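Local atomic coordinates of phosphoribosylaminoimidazole carboxylase, ATPase subunit (Thermus thermophilus, PDB entry 3AW8), a protein that probably catalyses the ATP-dependent conversion of 5-aminoimidazole ribonucleotide and bicarbonate to N5-carboxyaminoimidazole ribonucleotide in purine biosynthesis. Residues A[177-182]-A[198-203]; A[242-247]-A[258-263]; A[322-327]-A[336-341]; A[12-17]-A[280-285]. All coordinates share one frame; numbering follows the deposited sequence.

Overall arrangement
All four contacts are largely buried. Contact 2 lies deepest, about 5 Å from the centre of the chain to its own centre; contact 3 lies about 17 Å from it. Contacts 1, 2 and 3 are antiparallel strand pairs of one large sheet. Contacts 1 and 2 lie side by side, strand 179-187 next to strand 241-250, and both reach AMP, with Glu180 and Glu258 on the ligand side. Contact 3 belongs to the C-terminal domain, away from AMP, and is rich in aromatic rings. Contact 4 is a helix pair held by apolar packing. It touches contact 2 through His282 and contact 3 through Met13. Contacts 3 and 4 both meet the second subunit.

Contact 1: A[177-182]-A[198-203]; sequences FDREVS and LVENRH. With AMP (adenosine monophosphate), chain C.
Glu180 and His203 meet beside the ribose of AMP. Glu180 has CG anti to its carbonyl carbon (chi1 -83°), and its extended chain brings OE1 to the edge of the His203 ring, 3.0 Å from CD2. The two side chains cross at about a right angle. Glu180 OE1 also accepts a hydrogen bond from AMP O2' at 3.1 Å and one from a water that accepts from His203 N. One carboxylate oxygen thus ties the hairpin to the nucleotide.

On the other face, Arg179 NH2 bonds Glu200 OE2 at 2.9 Å. The oxygen lies near the guanidinium plane but is met on its anti side. Arg202 NE takes Glu200 OE1 at 3.2 Å, so two arginines grip one carboxylate. Arg179 is further fixed by Gln249 through NE. Ser182 OG lies 3.0 Å from Asn201 OD1. Ser182 OG is hydrogen-bonded to Ser266, and Asn201 ND2 to Ser211.

Backbone bonds between Ser182 and Val199 join the strands. The pair forms a hairpin in the ATP-grasp domain. Strand 241-250 flanks it beside 179-187, strand 207-213 beside 193-204, and helix 220-237 packs on Leu198.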
# COMPACT_ATOMS: atom_id res chain seq x y z
N PHE A 177 2.88 0.97 36.05
CA PHE A 177 2.46 -0.04 35.09
C PHE A 177 3.58 -0.95 34.61
O PHE A 177 4.75 -0.56 34.56
CB PHE A 177 1.77 0.64 33.89
CG PHE A 177 2.65 1.61 33.16
CD1 PHE A 177 3.58 1.17 32.22
CD2 PHE A 177 2.59 2.97 33.43
CE1 PHE A 177 4.43 2.06 31.57
CE2 PHE A 177 3.43 3.88 32.79
CZ PHE A 177 4.36 3.42 31.85
N ASP A 178 3.21 -2.18 34.26
CA ASP A 178 4.15 -3.16 33.75
C ASP A 178 4.55 -2.66 32.37
O ASP A 178 5.72 -2.71 31.98
CB ASP A 178 3.46 -4.53 33.62
CG ASP A 178 3.03 -5.10 34.97
OD1 ASP A 178 2.09 -5.92 34.99
OD2 ASP A 178 3.64 -4.73 36.00
N ARG A 179 3.55 -2.17 31.64
CA ARG A 179 3.76 -1.62 30.31
C ARG A 179 2.52 -0.86 29.86
O ARG A 179 1.49 -0.85 30.54
CB ARG A 179 4.03 -2.74 29.31
CG ARG A 179 2.84 -3.67 29.10
CD ARG A 179 3.15 -4.76 28.09
NE ARG A 179 2.07 -5.74 28.05
CZ ARG A 179 2.06 -6.81 27.27
NH1 ARG A 179 1.03 -7.65 27.30
NH2 ARG A 179 3.09 -7.05 26.47
N GLU A 180 2.65 -0.20 28.71
CA GLU A 180 1.56 0.55 28.12
C GLU A 180 1.13 -0.24 26.90
O GLU A 180 1.96 -0.78 26.18
CB GLU A 180 2.03 1.95 27.72
CG GLU A 180 2.02 2.94 28.88
CD GLU A 180 2.51 4.32 28.49
OE1 GLU A 180 3.75 4.53 28.47
OE2 GLU A 180 1.67 5.19 28.19
N VAL A 181 -0.17 -0.34 26.69
CA VAL A 181 -0.68 -1.06 25.54
C VAL A 181 -1.85 -0.28 24.96
O VAL A 181 -2.38 0.62 25.60
CB VAL A 181 -1.13 -2.51 25.90
CG1 VAL A 181 0.06 -3.30 26.44
CG2 VAL A 181 -2.27 -2.48 26.92
N SER A 182 -2.24 -0.61 23.73
CA SER A 182 -3.36 0.07 23.11
C SER A 182 -4.12 -0.92 22.26
O SER A 182 -3.56 -1.90 21.78
CB SER A 182 -2.88 1.24 22.24
OG SER A 182 -2.25 0.77 21.07
N LEU A 198 -3.88 -6.59 20.67
CA LEU A 198 -3.43 -5.53 21.55
C LEU A 198 -2.04 -5.20 21.03
O LEU A 198 -1.43 -6.01 20.34
CB LEU A 198 -3.35 -6.01 23.00
CG LEU A 198 -4.62 -5.97 23.85
CD1 LEU A 198 -4.36 -6.62 25.19
CD2 LEU A 198 -5.08 -4.52 24.05
N VAL A 199 -1.53 -4.02 21.37
CA VAL A 199 -0.21 -3.62 20.92
C VAL A 199 0.53 -3.02 22.10
O VAL A 199 -0.05 -2.30 22.90
CB VAL A 199 -0.32 -2.56 19.78
CG1 VAL A 199 1.07 -2.10 19.35
CG2 VAL A 199 -1.07 -3.14 18.59
N GLU A 200 1.82 -3.35 22.22
CA GLU A 200 2.62 -2.80 23.30
C GLU A 200 3.34 -1.56 22.79
O GLU A 200 4.09 -1.63 21.81
CB GLU A 200 3.64 -3.82 23.80
CG GLU A 200 4.71 -3.20 24.67
CD GLU A 200 5.63 -4.21 25.30
OE1 GLU A 200 6.72 -3.81 25.75
OE2 GLU A 200 5.25 -5.41 25.34
N ASN A 201 3.11 -0.43 23.45
CA ASN A 201 3.73 0.82 23.02
C ASN A 201 4.74 1.33 24.04
O ASN A 201 4.49 1.31 25.23
CB ASN A 201 2.64 1.87 22.79
CG ASN A 201 1.45 1.31 22.04
OD1 ASN A 201 0.31 1.38 22.52
ND2 ASN A 201 1.71 0.74 20.87
N ARG A 202 5.89 1.79 23.55
CA ARG A 202 6.91 2.31 24.44
C ARG A 202 7.17 3.76 24.11
O ARG A 202 7.48 4.10 22.97
CB ARG A 202 8.21 1.52 24.29
CG ARG A 202 8.06 0.07 24.65
CD ARG A 202 9.40 -0.59 24.66
NE ARG A 202 9.28 -2.00 25.00
CZ ARG A 202 10.28 -2.87 24.93
NH1 ARG A 202 11.48 -2.46 24.53
NH2 ARG A 202 10.07 -4.14 25.26
N HIS A 203 7.06 4.60 25.13
CA HIS A 203 7.27 6.02 24.95
C HIS A 203 8.58 6.43 25.58
O HIS A 203 9.09 5.75 26.47
CB HIS A 203 6.13 6.80 25.61
CG HIS A 203 4.77 6.40 25.12
ND1 HIS A 203 4.25 6.85 23.93
CD2 HIS A 203 3.86 5.54 25.63
CE1 HIS A 203 3.07 6.29 23.73
NE2 HIS A 203 2.81 5.49 24.75
P AMP C . 0.01 11.96 27.50
O1P AMP C . -0.21 11.45 26.12
O2P AMP C . -0.98 11.20 28.52
O3P AMP C . -0.28 13.54 27.54
O5' AMP C . 1.56 11.70 27.94
C5' AMP C . 1.80 10.28 27.95
C4' AMP C . 3.15 10.00 28.63
O4' AMP C . 3.12 10.36 30.05
C3' AMP C . 3.52 8.50 28.56
O3' AMP C . 4.91 8.35 28.26
C2' AMP C . 3.15 7.93 29.93
O2' AMP C . 4.08 6.92 30.35
C1' AMP C . 3.14 9.15 30.88
N9 AMP C . 1.95 9.12 31.77
C8 AMP C . 0.72 9.68 31.52
N7 AMP C . -0.09 9.46 32.51
C5 AMP C . 0.54 8.75 33.46
C6 AMP C . 0.18 8.22 34.73
N6 AMP C . -1.09 8.41 35.24
N1 AMP C . 1.11 7.53 35.44
C2 AMP C . 2.35 7.33 34.97
N3 AMP C . 2.72 7.81 33.78
C4 AMP C . 1.87 8.51 33.00
O HOH W 1 6.35 3.69 27.71
O HOH W 2 5.09 -0.21 27.30

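Contact 2: A[242-247]-A[258-263]; sequences VLALEF and EMAPRV. With AMP (adenosine monophosphate), chain C.
Leu245 and Met259 lie side by side on one face of the hairpin, pointing the same way. The CD1 branch of Leu245 rests against Met259 CB at 3.6 Å. Met259 has CG between the backbone N and the carbonyl carbon (chi1 77°), and the bend at chi2 (119°) carries SD to the CD2 branch of Leu243, 4.2 Å away. That same Leu243 methyl sits against the carbonyl of Ala260, with CD2 3.5 Å from O. Phe104 of helix 97-107 packs on both Leu245 and Met259.

The other face is flatter in its middle. Ala244 CB meets Ala260 CB at 4.3 Å, two small bumps abreast. Ala260 CB in turn sits over the centre of the Arg262 guanidinium, which is held by Val263 O and by a salt bridge to Glu68. At the far end the strand gives way to an inverse gamma turn centred on Pro261. The turn brings Val263 CG1 back to Val242 CB at 4.3 Å. Paired backbone bonds join Ala244 and Ala260.

Toward AMP, Glu246 and Glu258 stand abreast with their OE1 atoms 3.5 Å apart. Glu258 OE1 is 2.8 Å from AMP O1P. Of the two, only Glu258 reaches the phosphate; Glu246 stands behind. Acidic oxygens this close may need a cation or a proton between them. This is consistent with the metal site of ATP-grasp enzymes, though no metal ion is modelled.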
# COMPACT_ATOMS: atom_id res chain seq x y z
N VAL A 242 -12.39 4.08 12.97
CA VAL A 242 -11.41 3.47 13.85
C VAL A 242 -11.24 4.28 15.12
O VAL A 242 -11.13 5.51 15.10
CB VAL A 242 -10.07 3.30 13.14
CG1 VAL A 242 -8.96 2.96 14.15
CG2 VAL A 242 -10.20 2.19 12.10
N LEU A 243 -11.23 3.57 16.24
CA LEU A 243 -11.10 4.18 17.56
C LEU A 243 -9.85 3.57 18.22
O LEU A 243 -9.64 2.37 18.16
CB LEU A 243 -12.37 3.87 18.35
CG LEU A 243 -12.66 4.40 19.75
CD1 LEU A 243 -12.21 3.39 20.77
CD2 LEU A 243 -12.00 5.75 19.95
N ALA A 244 -9.01 4.42 18.81
CA ALA A 244 -7.80 3.95 19.47
C ALA A 244 -7.87 4.17 20.97
O ALA A 244 -7.97 5.30 21.45
CB ALA A 244 -6.58 4.65 18.89
N LEU A 245 -7.80 3.07 21.71
CA LEU A 245 -7.86 3.10 23.16
C LEU A 245 -6.51 2.70 23.76
O LEU A 245 -5.98 1.63 23.47
CB LEU A 245 -8.94 2.14 23.65
CG LEU A 245 -10.28 2.71 24.14
CD1 LEU A 245 -10.62 3.99 23.38
CD2 LEU A 245 -11.37 1.65 23.98
N GLU A 246 -5.96 3.58 24.59
CA GLU A 246 -4.69 3.33 25.25
C GLU A 246 -4.90 2.99 26.72
O GLU A 246 -5.60 3.71 27.43
CB GLU A 246 -3.78 4.54 25.13
CG GLU A 246 -3.08 4.65 23.79
CD GLU A 246 -2.06 5.76 23.75
OE1 GLU A 246 -2.46 6.93 23.56
OE2 GLU A 246 -0.85 5.47 23.92
N PHE A 247 -4.31 1.90 27.18
CA PHE A 247 -4.44 1.50 28.58
C PHE A 247 -3.08 1.32 29.24
O PHE A 247 -2.04 1.31 28.58
CB PHE A 247 -5.19 0.16 28.71
CG PHE A 247 -6.57 0.17 28.14
CD1 PHE A 247 -6.77 -0.09 26.79
CD2 PHE A 247 -7.67 0.40 28.95
CE1 PHE A 247 -8.06 -0.11 26.25
CE2 PHE A 247 -8.96 0.38 28.43
CZ PHE A 247 -9.16 0.12 27.08
N GLU A 258 -5.91 7.01 27.54
CA GLU A 258 -6.32 7.96 26.50
C GLU A 258 -7.11 7.32 25.37
O GLU A 258 -6.97 6.13 25.10
CB GLU A 258 -5.11 8.63 25.86
CG GLU A 258 -4.53 9.80 26.61
CD GLU A 258 -3.41 10.48 25.83
OE1 GLU A 258 -2.38 9.82 25.57
OE2 GLU A 258 -3.57 11.67 25.47
N MET A 259 -7.92 8.14 24.70
CA MET A 259 -8.68 7.68 23.56
C MET A 259 -8.47 8.69 22.43
O MET A 259 -8.35 9.89 22.68
CB MET A 259 -10.18 7.54 23.90
CG MET A 259 -10.97 8.83 23.96
SD MET A 259 -12.30 8.86 22.73
CE MET A 259 -13.60 8.01 23.59
N ALA A 260 -8.39 8.20 21.21
CA ALA A 260 -8.20 9.06 20.04
C ALA A 260 -9.25 8.63 19.02
O ALA A 260 -9.28 7.47 18.60
CB ALA A 260 -6.79 8.88 19.47
N PRO A 261 -10.12 9.55 18.60
CA PRO A 261 -11.16 9.21 17.63
C PRO A 261 -10.61 9.15 16.21
O PRO A 261 -11.05 9.91 15.34
CB PRO A 261 -12.17 10.34 17.81
CG PRO A 261 -11.27 11.52 18.06
CD PRO A 261 -10.23 10.97 19.02
N ARG A 262 -9.67 8.24 15.97
CA ARG A 262 -9.05 8.14 14.66
C ARG A 262 -7.96 7.07 14.59
O ARG A 262 -7.60 6.45 15.59
CB ARG A 262 -8.39 9.47 14.33
CG ARG A 262 -7.41 9.90 15.43
CD ARG A 262 -6.59 11.10 15.04
NE ARG A 262 -5.71 11.54 16.13
CZ ARG A 262 -4.66 10.85 16.59
NH1 ARG A 262 -4.33 9.67 16.07
NH2 ARG A 262 -3.92 11.36 17.56
N VAL A 263 -7.44 6.87 13.38
CA VAL A 263 -6.37 5.93 13.18
C VAL A 263 -5.29 6.46 14.12
O VAL A 263 -5.22 7.67 14.37
CB VAL A 263 -5.88 5.94 11.74
CG1 VAL A 263 -6.87 5.18 10.88
CG2 VAL A 263 -5.70 7.38 11.25
P AMP C . 0.01 11.96 27.50
O1P AMP C . -0.21 11.45 26.12
O2P AMP C . -0.98 11.20 28.52
O3P AMP C . -0.28 13.54 27.54
O5' AMP C . 1.56 11.70 27.94
C5' AMP C . 1.80 10.28 27.95
C4' AMP C . 3.15 10.00 28.63
O4' AMP C . 3.12 10.36 30.05
C3' AMP C . 3.52 8.50 28.56
O3' AMP C . 4.91 8.35 28.26
C2' AMP C . 3.15 7.93 29.93
O2' AMP C . 4.08 6.92 30.35
C1' AMP C . 3.14 9.15 30.88
N9 AMP C . 1.95 9.12 31.77
C8 AMP C . 0.72 9.68 31.52
N7 AMP C . -0.09 9.46 32.51
C5 AMP C . 0.54 8.75 33.46
C6 AMP C . 0.18 8.22 34.73
N6 AMP C . -1.09 8.41 35.24
N1 AMP C . 1.11 7.53 35.44
C2 AMP C . 2.35 7.33 34.97
N3 AMP C . 2.72 7.81 33.78
C4 AMP C . 1.87 8.51 33.00

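Contact 3: A[322-327]-A[336-341]; sequences HLHWYG and VGHITL
Tyr326 and His338 reach each other through opposite first torsions. Tyr326 has CG beside its backbone N (chi1 -53°), which lays the ring back across the neighbouring strand. His338 has CG between the backbone N and the carbonyl carbon (chi1 77°), which swings its imidazole toward the tyrosine. Tyr326 OH and His338 ND1 are hydrogen-bonded at 2.5 Å, and either could be the donor. The hydroxyl comes to the ring edge of His338, near its plane.

The tyrosine ring lies face-on to Gly337: the CA lies over the ring centre, 3.3 Å from the centroid, as a CH-pi contact. His324 runs alongside His338 with the ring planes 3° apart, but the rings are slid so that they barely overlap. Instead His324 CB sits over the His338 face, 3.7 Å from its centroid. His324 NE2 is hydrogen-bonded to Glu272.

On the reverse face Trp325 lies beside Val336. Val336 O is above the indole toward its rim, 3.2 Å from CE3. Leu323 CD1 packs on Ile339 CG1 at 3.7 Å.

His322 NE2 bonds Glu275 O of the second subunit, and Trp325 makes backbone bonds to that subunit. The arrangement is an antiparallel beta hairpin of the C-terminal PurK domain, with a classic beta bulge at Val336 and Gly337 opposite Leu305.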
# COMPACT_ATOMS: atom_id res chain seq x y z
N HIS A 322 9.96 -2.28 6.36
CA HIS A 322 9.18 -1.46 5.43
C HIS A 322 9.27 0.00 5.83
O HIS A 322 8.74 0.43 6.85
CB HIS A 322 7.72 -1.91 5.41
CG HIS A 322 7.54 -3.32 4.95
ND1 HIS A 322 7.56 -4.40 5.81
CD2 HIS A 322 7.34 -3.83 3.71
CE1 HIS A 322 7.38 -5.51 5.12
NE2 HIS A 322 7.24 -5.20 3.85
N LEU A 323 9.97 0.77 5.01
CA LEU A 323 10.17 2.19 5.27
C LEU A 323 8.95 3.03 4.87
O LEU A 323 8.27 2.74 3.87
CB LEU A 323 11.41 2.68 4.53
CG LEU A 323 11.73 4.16 4.74
CD1 LEU A 323 12.00 4.38 6.22
CD2 LEU A 323 12.92 4.59 3.89
N HIS A 324 8.68 4.07 5.65
CA HIS A 324 7.57 4.98 5.37
C HIS A 324 8.04 6.39 5.69
O HIS A 324 8.15 6.75 6.86
CB HIS A 324 6.35 4.63 6.22
CG HIS A 324 5.59 3.44 5.73
ND1 HIS A 324 4.54 3.54 4.83
CD2 HIS A 324 5.76 2.12 5.97
CE1 HIS A 324 4.10 2.33 4.54
NE2 HIS A 324 4.82 1.45 5.22
N TRP A 325 8.35 7.16 4.66
CA TRP A 325 8.80 8.53 4.84
C TRP A 325 7.58 9.41 4.56
O TRP A 325 6.98 9.30 3.50
CB TRP A 325 9.95 8.85 3.88
CG TRP A 325 10.61 10.15 4.20
CD1 TRP A 325 10.60 11.29 3.44
CD2 TRP A 325 11.29 10.48 5.42
NE1 TRP A 325 11.23 12.31 4.12
CE2 TRP A 325 11.66 11.83 5.34
CE3 TRP A 325 11.61 9.75 6.57
CZ2 TRP A 325 12.34 12.48 6.37
CZ3 TRP A 325 12.28 10.40 7.60
CH2 TRP A 325 12.63 11.75 7.49
N TYR A 326 7.21 10.27 5.50
CA TYR A 326 6.02 11.09 5.31
C TYR A 326 6.12 12.27 4.36
O TYR A 326 5.10 12.85 4.00
CB TYR A 326 5.49 11.56 6.66
CG TYR A 326 5.27 10.44 7.65
CD1 TYR A 326 4.92 9.16 7.20
CD2 TYR A 326 5.40 10.65 9.02
CE1 TYR A 326 4.70 8.12 8.10
CE2 TYR A 326 5.18 9.63 9.92
CZ TYR A 326 4.84 8.37 9.46
OH TYR A 326 4.60 7.35 10.35
N GLY A 327 7.34 12.62 3.94
CA GLY A 327 7.50 13.75 3.04
C GLY A 327 7.52 15.09 3.75
O GLY A 327 7.52 16.14 3.12
N VAL A 336 8.57 12.26 11.30
CA VAL A 336 8.86 12.36 9.87
C VAL A 336 8.74 11.06 9.12
O VAL A 336 8.95 11.02 7.91
CB VAL A 336 10.26 12.97 9.64
CG1 VAL A 336 10.23 14.44 9.97
CG2 VAL A 336 11.28 12.27 10.50
N GLY A 337 8.40 9.99 9.82
CA GLY A 337 8.24 8.71 9.17
C GLY A 337 8.19 7.60 10.18
O GLY A 337 8.09 7.84 11.38
N HIS A 338 8.23 6.36 9.70
CA HIS A 338 8.27 5.22 10.59
C HIS A 338 8.76 4.01 9.79
O HIS A 338 8.85 4.05 8.56
CB HIS A 338 6.89 4.96 11.22
CG HIS A 338 5.91 4.29 10.31
ND1 HIS A 338 5.03 4.99 9.51
CD2 HIS A 338 5.65 2.98 10.08
CE1 HIS A 338 4.27 4.14 8.84
NE2 HIS A 338 4.63 2.92 9.16
N ILE A 339 9.11 2.94 10.50
CA ILE A 339 9.60 1.72 9.88
C ILE A 339 8.89 0.53 10.49
O ILE A 339 8.92 0.35 11.70
CB ILE A 339 11.11 1.52 10.13
CG1 ILE A 339 11.91 2.69 9.56
CG2 ILE A 339 11.56 0.20 9.52
CD1 ILE A 339 13.36 2.65 9.95
N THR A 340 8.25 -0.28 9.66
CA THR A 340 7.60 -1.46 10.19
C THR A 340 8.37 -2.70 9.78
O THR A 340 8.59 -2.95 8.60
CB THR A 340 6.16 -1.60 9.71
OG1 THR A 340 5.36 -0.60 10.36
CG2 THR A 340 5.61 -2.99 10.06
N LEU A 341 8.80 -3.45 10.79
CA LEU A 341 9.55 -4.68 10.60
C LEU A 341 8.57 -5.82 10.83
O LEU A 341 8.03 -5.98 11.92
CB LEU A 341 10.69 -4.75 11.62
CG LEU A 341 11.61 -5.97 11.62
CD1 LEU A 341 12.30 -6.13 10.27
CD2 LEU A 341 12.65 -5.80 12.72

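Contact 4: A[12-17]-A[280-285]; sequences RMLALA and ENHLRA
Leu14 reaches across to His282 and Leu283 where helices 9-18 and 278-287 pack. Its CB is 4.6 Å from Leu283 CD1 and only approaches it. CG, anti to the carbonyl carbon of Leu14 (chi1 -78°), stands farther from that methyl and acts as the branch point. CD1 continues the chain anti to CA and turns from Leu283. CD2 does the touching. It lies 3.9 Å from His282 CD2, at an oblique approach to the ring, and 4.0 Å from Leu283 CD1. This one methyl therefore sits between an imidazole and a leucine tip.

Leu283 answers with its other branch. Its CD2 comes 3.3 Å from Leu14 O and also lies near the carbonyl carbon of Ala17. One leucine thus straddles a side chain and a turn of backbone. Ala17 sets its CB 3.8 Å from Glu280 N, and the small residue allows the backbones to come close there. A water donates to Ala17 O at 2.9 Å and, weakly, to Glu280 OE2. It is the polar link between the two segments. The imidazole of His282 is fixed at both nitrogens, with NE2 bonded to Thr64 and ND1 to Val242 N.

The short segments cross at -74°, with axes 9.2 Å apart. Helix 9-18 follows strand 2-5 in the Rossmann-like N-terminal domain. Ile4 of that strand packs on Leu14, while Ile2 and Phe25, of strands 2-5 and 25-29, pack on Leu283. Phe279 covers Leu14 and Ala17 from within helix 278-287.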
# COMPACT_ATOMS: atom_id res chain seq x y z
N ARG A 12 -2.42 11.47 4.99
CA ARG A 12 -1.64 11.01 3.84
C ARG A 12 -1.82 9.51 3.71
O ARG A 12 -2.00 8.98 2.62
CB ARG A 12 -0.16 11.35 4.05
CG ARG A 12 0.80 10.86 2.98
CD ARG A 12 2.23 11.03 3.50
NE ARG A 12 3.26 10.51 2.60
CZ ARG A 12 3.81 11.18 1.59
NH1 ARG A 12 3.45 12.43 1.34
NH2 ARG A 12 4.71 10.59 0.83
N MET A 13 -1.77 8.80 4.83
CA MET A 13 -1.91 7.36 4.77
C MET A 13 -3.33 6.88 4.50
O MET A 13 -3.51 5.86 3.85
CB MET A 13 -1.30 6.73 6.02
CG MET A 13 0.22 6.90 6.00
SD MET A 13 1.10 6.01 7.27
CE MET A 13 1.01 7.20 8.64
N LEU A 14 -4.33 7.63 4.97
CA LEU A 14 -5.73 7.28 4.67
C LEU A 14 -5.90 7.33 3.14
O LEU A 14 -6.46 6.41 2.52
CB LEU A 14 -6.69 8.27 5.32
CG LEU A 14 -6.93 8.07 6.81
CD1 LEU A 14 -7.56 9.31 7.45
CD2 LEU A 14 -7.82 6.84 6.98
N ALA A 15 -5.41 8.41 2.52
CA ALA A 15 -5.54 8.54 1.08
C ALA A 15 -4.83 7.41 0.33
O ALA A 15 -5.39 6.84 -0.61
CB ALA A 15 -5.02 9.91 0.62
N LEU A 16 -3.60 7.09 0.73
CA LEU A 16 -2.85 6.02 0.06
C LEU A 16 -3.57 4.69 0.20
O LEU A 16 -3.55 3.87 -0.72
CB LEU A 16 -1.43 5.89 0.64
CG LEU A 16 -0.53 7.12 0.38
CD1 LEU A 16 0.80 6.96 1.11
CD2 LEU A 16 -0.32 7.29 -1.11
N ALA A 17 -4.23 4.48 1.33
CA ALA A 17 -4.97 3.24 1.52
C ALA A 17 -6.30 3.27 0.74
O ALA A 17 -6.85 2.22 0.41
CB ALA A 17 -5.23 3.01 3.02
N GLU A 280 -7.29 1.37 5.82
CA GLU A 280 -8.30 0.84 4.93
C GLU A 280 -9.59 0.56 5.71
O GLU A 280 -10.69 0.86 5.23
CB GLU A 280 -7.82 -0.45 4.25
CG GLU A 280 -8.89 -1.02 3.32
CD GLU A 280 -8.48 -2.29 2.58
OE1 GLU A 280 -9.39 -3.02 2.15
OE2 GLU A 280 -7.27 -2.54 2.42
N ASN A 281 -9.47 -0.01 6.91
CA ASN A 281 -10.65 -0.31 7.71
C ASN A 281 -11.43 0.93 8.12
O ASN A 281 -12.67 0.92 8.13
CB ASN A 281 -10.25 -1.11 8.96
CG ASN A 281 -10.70 -2.56 8.87
OD1 ASN A 281 -10.21 -3.42 9.61
ND2 ASN A 281 -11.63 -2.84 7.97
N HIS A 282 -10.72 2.01 8.44
CA HIS A 282 -11.38 3.24 8.82
C HIS A 282 -12.23 3.66 7.64
O HIS A 282 -13.39 4.05 7.80
CB HIS A 282 -10.37 4.34 9.13
CG HIS A 282 -11.00 5.64 9.52
ND1 HIS A 282 -11.48 5.88 10.79
CD2 HIS A 282 -11.24 6.76 8.80
CE1 HIS A 282 -12.00 7.09 10.84
NE2 HIS A 282 -11.86 7.65 9.65
N LEU A 283 -11.64 3.58 6.45
CA LEU A 283 -12.31 3.95 5.22
C LEU A 283 -13.52 3.05 4.97
O LEU A 283 -14.60 3.53 4.63
CB LEU A 283 -11.33 3.87 4.05
CG LEU A 283 -10.78 5.14 3.38
CD1 LEU A 283 -10.76 6.31 4.34
CD2 LEU A 283 -9.39 4.85 2.84
N ARG A 284 -13.33 1.75 5.15
CA ARG A 284 -14.42 0.81 4.93
C ARG A 284 -15.56 1.10 5.91
O ARG A 284 -16.73 1.10 5.53
CB ARG A 284 -13.91 -0.64 5.07
CG ARG A 284 -13.03 -1.04 3.89
CD ARG A 284 -12.13 -2.24 4.15
NE ARG A 284 -12.82 -3.52 3.99
CZ ARG A 284 -12.22 -4.66 3.68
NH1 ARG A 284 -10.91 -4.72 3.47
NH2 ARG A 284 -12.94 -5.77 3.58
N ALA A 285 -15.20 1.38 7.16
CA ALA A 285 -16.18 1.69 8.18
C ALA A 285 -17.03 2.90 7.81
O ALA A 285 -18.24 2.77 7.64
CB ALA A 285 -15.49 1.95 9.51
O HOH W 3 -6.41 -0.67 0.74